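Local coordinates for glycerol uptake operon antiterminator regulatory protein (Listeria monocytogenes str. 4b, PDB 3KTS) that probably regulates the glycerol uptake operon by transcription antitermination in response to glycerol 3-phosphate, at residues N65-D70 / I74-T79; E140-M145 / I151-G156. All blocks are in the same frame, centred on the assembly; numbering follows the deposited sequence.

How the contacts relate
Both contacts belong to one TIM-barrel fold of the glycerol-3-phosphate responsive antiterminator family, and lie on opposite sides of the chain's centre. Contact 1 comes first along the sequence and is complete before contact 2 begins. Their centres are 27 Å apart, and about 17 Å separates their nearest atoms. Contact 1 ties the loop that follows strand 64-65 to the first half of helix 71-81 at the barrel's outer edge. Contact 2 is more deeply buried and packs helix 139-149 against strand 153-156 of the parallel sheet. The first thus shapes a strand-to-helix connection, whereas the second joins the helical layer to the barrel wall; the closed sheet links the two indirectly.

Contact 1 of 2, residues N65-D70 / I74-T79; sequences NGLKND and IDFLCT
The backbone oxygen of D70 accepts a hydrogen bond from I74 N at 3.0 Å. D70 stands at the N-cap position of helix 71-81, and this i to i+4 bond belongs to the first turn. The aliphatic chain of I74 runs beside the same carbonyl, and the I74 side chain also packs on A93 and K96 of helix 91-99. Farther along the helix, the branched end of L67 reaches across from the loop. With CG anti to the backbone N (chi1 -165°), it brings both methyls to the ring of F76: F76 CD1 is about equally far from L67 CD1 and L67 CD2, 3.9 Å each, with CD1 approaching the ring obliquely. L67 CD2 additionally meets L77 CD2 at 3.8 Å, the two leucines running past each other in opposite directions. The polar ends of the loop turn elsewhere. D70 OD1 forms a weak salt bridge with K68 NZ at 3.4 Å instead of capping the helix, and N69 ND2 is bonded to D62 OD2. Adhesion of this strand-to-helix loop in the barrel therefore combines one main-chain bond at the helix start with apolar contact around L67, the loop's charges playing no direct part in it.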
loop_
_atom_site.group_PDB
_atom_site.type_symbol
_atom_site.label_atom_id
_atom_site.label_comp_id
_atom_site.label_asym_id
_atom_site.label_seq_id
_atom_site.Cartn_x
_atom_site.Cartn_y
_atom_site.Cartn_z
ATOM N N ASN A 65 -5.820 9.937 11.168
ATOM C CA ASN A 65 -6.191 10.514 12.461
ATOM C C ASN A 65 -7.494 11.321 12.448
ATOM O O ASN A 65 -7.691 12.217 11.615
ATOM C CB ASN A 65 -5.039 11.348 13.016
ATOM C CG ASN A 65 -3.869 10.494 13.452
ATOM O OD1 ASN A 65 -3.982 9.691 14.387
ATOM N ND2 ASN A 65 -2.735 10.655 12.778
ATOM N N GLY A 66 -8.387 10.961 13.365
ATOM C CA GLY A 66 -9.701 11.583 13.477
ATOM C C GLY A 66 -10.797 10.816 12.771
ATOM O O GLY A 66 -11.976 11.103 12.976
ATOM N N LEU A 67 -10.400 9.843 11.945
ATOM C CA LEU A 67 -11.328 9.042 11.133
ATOM C C LEU A 67 -11.189 7.552 11.440
ATOM O O LEU A 67 -10.074 7.011 11.455
ATOM C CB LEU A 67 -11.055 9.270 9.644
ATOM C CG LEU A 67 -12.093 8.828 8.607
ATOM C CD1 LEU A 67 -13.283 9.782 8.546
ATOM C CD2 LEU A 67 -11.452 8.729 7.233
ATOM N N LYS A 68 -12.323 6.889 11.656
ATOM C CA LYS A 68 -12.358 5.434 11.848
ATOM C C LYS A 68 -12.044 4.708 10.534
ATOM O O LYS A 68 -11.725 5.338 9.530
ATOM C CB LYS A 68 -13.728 4.969 12.379
ATOM C CG LYS A 68 -14.441 5.913 13.349
ATOM C CD LYS A 68 -15.149 5.140 14.437
ATOM C CE LYS A 68 -16.249 5.944 15.124
ATOM N NZ LYS A 68 -17.592 5.689 14.502
ATOM N N ASN A 69 -12.094 3.379 10.553
ATOM C CA ASN A 69 -12.050 2.601 9.313
ATOM C C ASN A 69 -13.365 1.847 9.066
ATOM O O ASN A 69 -13.388 0.803 8.410
ATOM C CB ASN A 69 -10.812 1.693 9.242
ATOM C CG ASN A 69 -10.595 0.862 10.503
ATOM O OD1 ASN A 69 -11.501 0.656 11.310
ATOM N ND2 ASN A 69 -9.378 0.374 10.666
ATOM N N ASP A 70 -14.443 2.415 9.620
ATOM C CA ASP A 70 -15.850 2.088 9.348
ATOM C C ASP A 70 -16.182 2.039 7.869
ATOM O O ASP A 70 -15.474 2.622 7.047
ATOM C CB ASP A 70 -16.736 3.212 9.911
ATOM C CG ASP A 70 -17.320 2.897 11.263
ATOM O OD1 ASP A 70 -18.083 3.748 11.767
ATOM O OD2 ASP A 70 -17.034 1.821 11.826
ATOM N N ILE A 74 -14.958 4.617 4.929
ATOM C CA ILE A 74 -14.439 4.177 3.635
ATOM C C ILE A 74 -15.239 4.831 2.517
ATOM O O ILE A 74 -14.665 5.275 1.519
ATOM C CB ILE A 74 -14.395 2.629 3.527
ATOM C CG1 ILE A 74 -13.451 2.051 4.589
ATOM C CG2 ILE A 74 -13.950 2.165 2.138
ATOM C CD1 ILE A 74 -12.100 2.775 4.735
ATOM N N ASP A 75 -16.555 4.923 2.723
ATOM C CA ASP A 75 -17.459 5.705 1.868
ATOM C C ASP A 75 -16.943 7.127 1.638
ATOM O O ASP A 75 -16.900 7.589 0.504
ATOM C CB ASP A 75 -18.869 5.750 2.475
ATOM C CG ASP A 75 -19.646 4.468 2.239
ATOM O OD1 ASP A 75 -19.500 3.893 1.140
ATOM O OD2 ASP A 75 -20.408 4.041 3.142
ATOM N N PHE A 76 -16.536 7.785 2.725
ATOM C CA PHE A 76 -15.945 9.128 2.711
ATOM C C PHE A 76 -14.668 9.204 1.883
ATOM O O PHE A 76 -14.466 10.159 1.131
ATOM C CB PHE A 76 -15.670 9.558 4.152
ATOM C CG PHE A 76 -14.945 10.871 4.294
ATOM C CD1 PHE A 76 -13.660 10.909 4.830
ATOM C CD2 PHE A 76 -15.554 12.067 3.933
ATOM C CE1 PHE A 76 -12.987 12.110 4.987
ATOM C CE2 PHE A 76 -14.887 13.275 4.079
ATOM C CZ PHE A 76 -13.606 13.299 4.619
ATOM N N LEU A 77 -13.820 8.189 2.015
ATOM C CA LEU A 77 -12.561 8.136 1.281
ATOM C C LEU A 77 -12.785 7.957 -0.204
ATOM O O LEU A 77 -12.037 8.502 -1.009
ATOM C CB LEU A 77 -11.669 7.012 1.805
ATOM C CG LEU A 77 -11.169 7.097 3.245
ATOM C CD1 LEU A 77 -10.221 5.952 3.511
ATOM C CD2 LEU A 77 -10.495 8.432 3.529
ATOM N N CYS A 78 -13.824 7.206 -0.557
ATOM C CA CYS A 78 -14.102 6.866 -1.949
ATOM C C CYS A 78 -14.917 7.918 -2.689
ATOM O O CYS A 78 -14.698 8.149 -3.880
ATOM C CB CYS A 78 -14.823 5.526 -2.024
ATOM S SG CYS A 78 -13.842 4.129 -1.442
ATOM N N THR A 79 -15.858 8.545 -1.987
ATOM C CA THR A 79 -16.747 9.536 -2.593
ATOM C C THR A 79 -16.244 10.974 -2.450
ATOM O O THR A 79 -16.457 11.787 -3.347
ATOM C CB THR A 79 -18.202 9.446 -2.046
ATOM O OG1 THR A 79 -18.208 9.679 -0.630
ATOM C CG2 THR A 79 -18.825 8.082 -2.347
#

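Contact 2 of 2, residues E140-M145 / I151-G156; sequences EQVQKM and IPVIAG
V142 meets V153 and A155 through its two methyl groups, one for each partner, in the helix-on-strand packing of a beta-alpha-beta unit of the TIM barrel. The unit comprises strand 130-134, helix 139-149 and strand 153-156. V142 CG1 touches V153 CG2 at 3.8 Å, the two valine side chains approaching at a slant, and V142 CG2 reaches A155 CB at 4.3 Å. Placing CG1 anti to the backbone N (chi1 171°) spreads the two branches along the strand, so that one helical residue spans two strand positions two apart. The backbones come nearest at the same place, with V142 CA and A155 CA 7.5 Å apart, and the small side chain of A155 matches this close approach.

Around this contact lies a wider apolar layer. V142 also packs on L133 and A173 of the strands flanking 153-156, while M145, one turn farther along the helix, packs on L133 of strand 130-134 and on Y116 and V120 of the neighbouring helix 113-126. On the strand, V153 and A155 direct their CB atoms toward the helix, but I154 between them points the other way, to C130, I174, A175, T177 and F7. This alternation separates the outer, helix-covered side of the barrel wall from its interior.

Strand 153-156 is held in position by parallel backbone pairing on both edges: I154 bonds with I131 and L133, V153 with I174 and A155 with A175. Within the helix, the turn carrying V142 and M145 is secured by main-chain bonds, including M145 N to Q141 O at 3.1 Å.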
loop_
_atom_site.group_PDB
_atom_site.type_symbol
_atom_site.label_atom_id
_atom_site.label_comp_id
_atom_site.label_asym_id
_atom_site.label_seq_id
_atom_site.Cartn_x
_atom_site.Cartn_y
_atom_site.Cartn_z
ATOM N N GLU A 140 11.510 -15.358 1.531
ATOM C CA GLU A 140 10.936 -16.699 1.436
ATOM C C GLU A 140 9.468 -16.761 1.846
ATOM O O GLU A 140 8.734 -17.620 1.359
ATOM C CB GLU A 140 11.787 -17.711 2.199
ATOM C CG GLU A 140 12.989 -18.196 1.388
ATOM C CD GLU A 140 14.238 -18.406 2.229
ATOM O OE1 GLU A 140 14.744 -19.550 2.268
ATOM O OE2 GLU A 140 14.720 -17.428 2.845
ATOM N N GLN A 141 9.038 -15.844 2.715
ATOM C CA GLN A 141 7.622 -15.744 3.093
ATOM C C GLN A 141 6.792 -15.098 1.996
ATOM O O GLN A 141 5.619 -15.428 1.829
ATOM C CB GLN A 141 7.427 -14.983 4.410
ATOM C CG GLN A 141 7.695 -15.800 5.682
ATOM C CD GLN A 141 7.027 -17.173 5.688
ATOM O OE1 GLN A 141 5.810 -17.298 5.543
ATOM N NE2 GLN A 141 7.834 -18.212 5.866
ATOM N N VAL A 142 7.413 -14.175 1.263
ATOM C CA VAL A 142 6.790 -13.532 0.106
ATOM C C VAL A 142 6.641 -14.551 -1.025
ATOM O O VAL A 142 5.629 -14.565 -1.734
ATOM C CB VAL A 142 7.582 -12.263 -0.322
ATOM C CG1 VAL A 142 7.096 -11.704 -1.654
ATOM C CG2 VAL A 142 7.455 -11.196 0.757
ATOM N N GLN A 143 7.638 -15.424 -1.146
ATOM C CA GLN A 143 7.618 -16.536 -2.092
ATOM C C GLN A 143 6.482 -17.522 -1.793
ATOM O O GLN A 143 5.678 -17.822 -2.680
ATOM C CB GLN A 143 8.976 -17.250 -2.111
ATOM C CG GLN A 143 9.151 -18.234 -3.263
ATOM C CD GLN A 143 10.608 -18.507 -3.589
ATOM O OE1 GLN A 143 11.438 -18.691 -2.695
ATOM N NE2 GLN A 143 10.928 -18.539 -4.881
ATOM N N LYS A 144 6.414 -17.996 -0.545
ATOM C CA LYS A 144 5.354 -18.902 -0.075
ATOM C C LYS A 144 3.963 -18.334 -0.325
ATOM O O LYS A 144 3.051 -19.064 -0.725
ATOM C CB LYS A 144 5.493 -19.182 1.427
ATOM C CG LYS A 144 6.469 -20.282 1.824
ATOM C CD LYS A 144 6.518 -20.408 3.353
ATOM C CE LYS A 144 7.699 -21.245 3.830
ATOM N NZ LYS A 144 7.405 -22.707 3.797
ATOM N N MET A 145 3.802 -17.036 -0.088
ATOM C CA MET A 145 2.494 -16.398 -0.167
ATOM C C MET A 145 2.024 -16.282 -1.613
ATOM O O MET A 145 0.857 -16.526 -1.918
ATOM C CB MET A 145 2.531 -15.015 0.486
ATOM C CG MET A 145 1.935 -14.973 1.884
ATOM S SD MET A 145 0.279 -14.262 1.913
ATOM C CE MET A 145 -0.637 -15.502 1.001
ATOM N N ILE A 151 -3.021 -13.731 -5.823
ATOM C CA ILE A 151 -3.069 -12.279 -5.948
ATOM C C ILE A 151 -1.672 -11.672 -5.879
ATOM O O ILE A 151 -0.790 -12.197 -5.199
ATOM C CB ILE A 151 -3.948 -11.646 -4.853
ATOM C CG1 ILE A 151 -5.396 -12.120 -4.990
ATOM C CG2 ILE A 151 -3.870 -10.129 -4.917
ATOM C CD1 ILE A 151 -6.058 -12.453 -3.671
ATOM N N PRO A 152 -1.477 -10.565 -6.587
ATOM C CA PRO A 152 -0.206 -9.834 -6.539
ATOM C C PRO A 152 0.093 -9.310 -5.139
ATOM O O PRO A 152 -0.811 -8.834 -4.453
ATOM C CB PRO A 152 -0.445 -8.666 -7.498
ATOM C CG PRO A 152 -1.913 -8.442 -7.449
ATOM C CD PRO A 152 -2.532 -9.798 -7.272
ATOM N N VAL A 153 1.353 -9.401 -4.725
ATOM C CA VAL A 153 1.774 -8.883 -3.420
ATOM C C VAL A 153 2.844 -7.782 -3.511
ATOM O O VAL A 153 3.800 -7.894 -4.277
ATOM C CB VAL A 153 2.143 -10.010 -2.368
ATOM C CG1 VAL A 153 1.553 -11.353 -2.756
ATOM C CG2 VAL A 153 3.641 -10.145 -2.146
ATOM N N ILE A 154 2.636 -6.704 -2.757
ATOM C CA ILE A 154 3.661 -5.696 -2.521
ATOM C C ILE A 154 4.345 -6.132 -1.236
ATOM O O ILE A 154 3.712 -6.742 -0.377
ATOM C CB ILE A 154 3.047 -4.283 -2.293
ATOM C CG1 ILE A 154 2.088 -3.889 -3.417
ATOM C CG2 ILE A 154 4.132 -3.207 -2.125
ATOM C CD1 ILE A 154 2.745 -3.257 -4.614
ATOM N N ALA A 155 5.638 -5.854 -1.110
ATOM C CA ALA A 155 6.317 -6.016 0.170
ATOM C C ALA A 155 6.784 -4.662 0.676
ATOM O O ALA A 155 7.164 -3.793 -0.105
ATOM C CB ALA A 155 7.475 -6.972 0.053
ATOM N N GLY A 156 6.746 -4.489 1.987
ATOM C CA GLY A 156 7.113 -3.229 2.604
ATOM C C GLY A 156 7.616 -3.448 4.008
ATOM O O GLY A 156 7.350 -4.480 4.609
#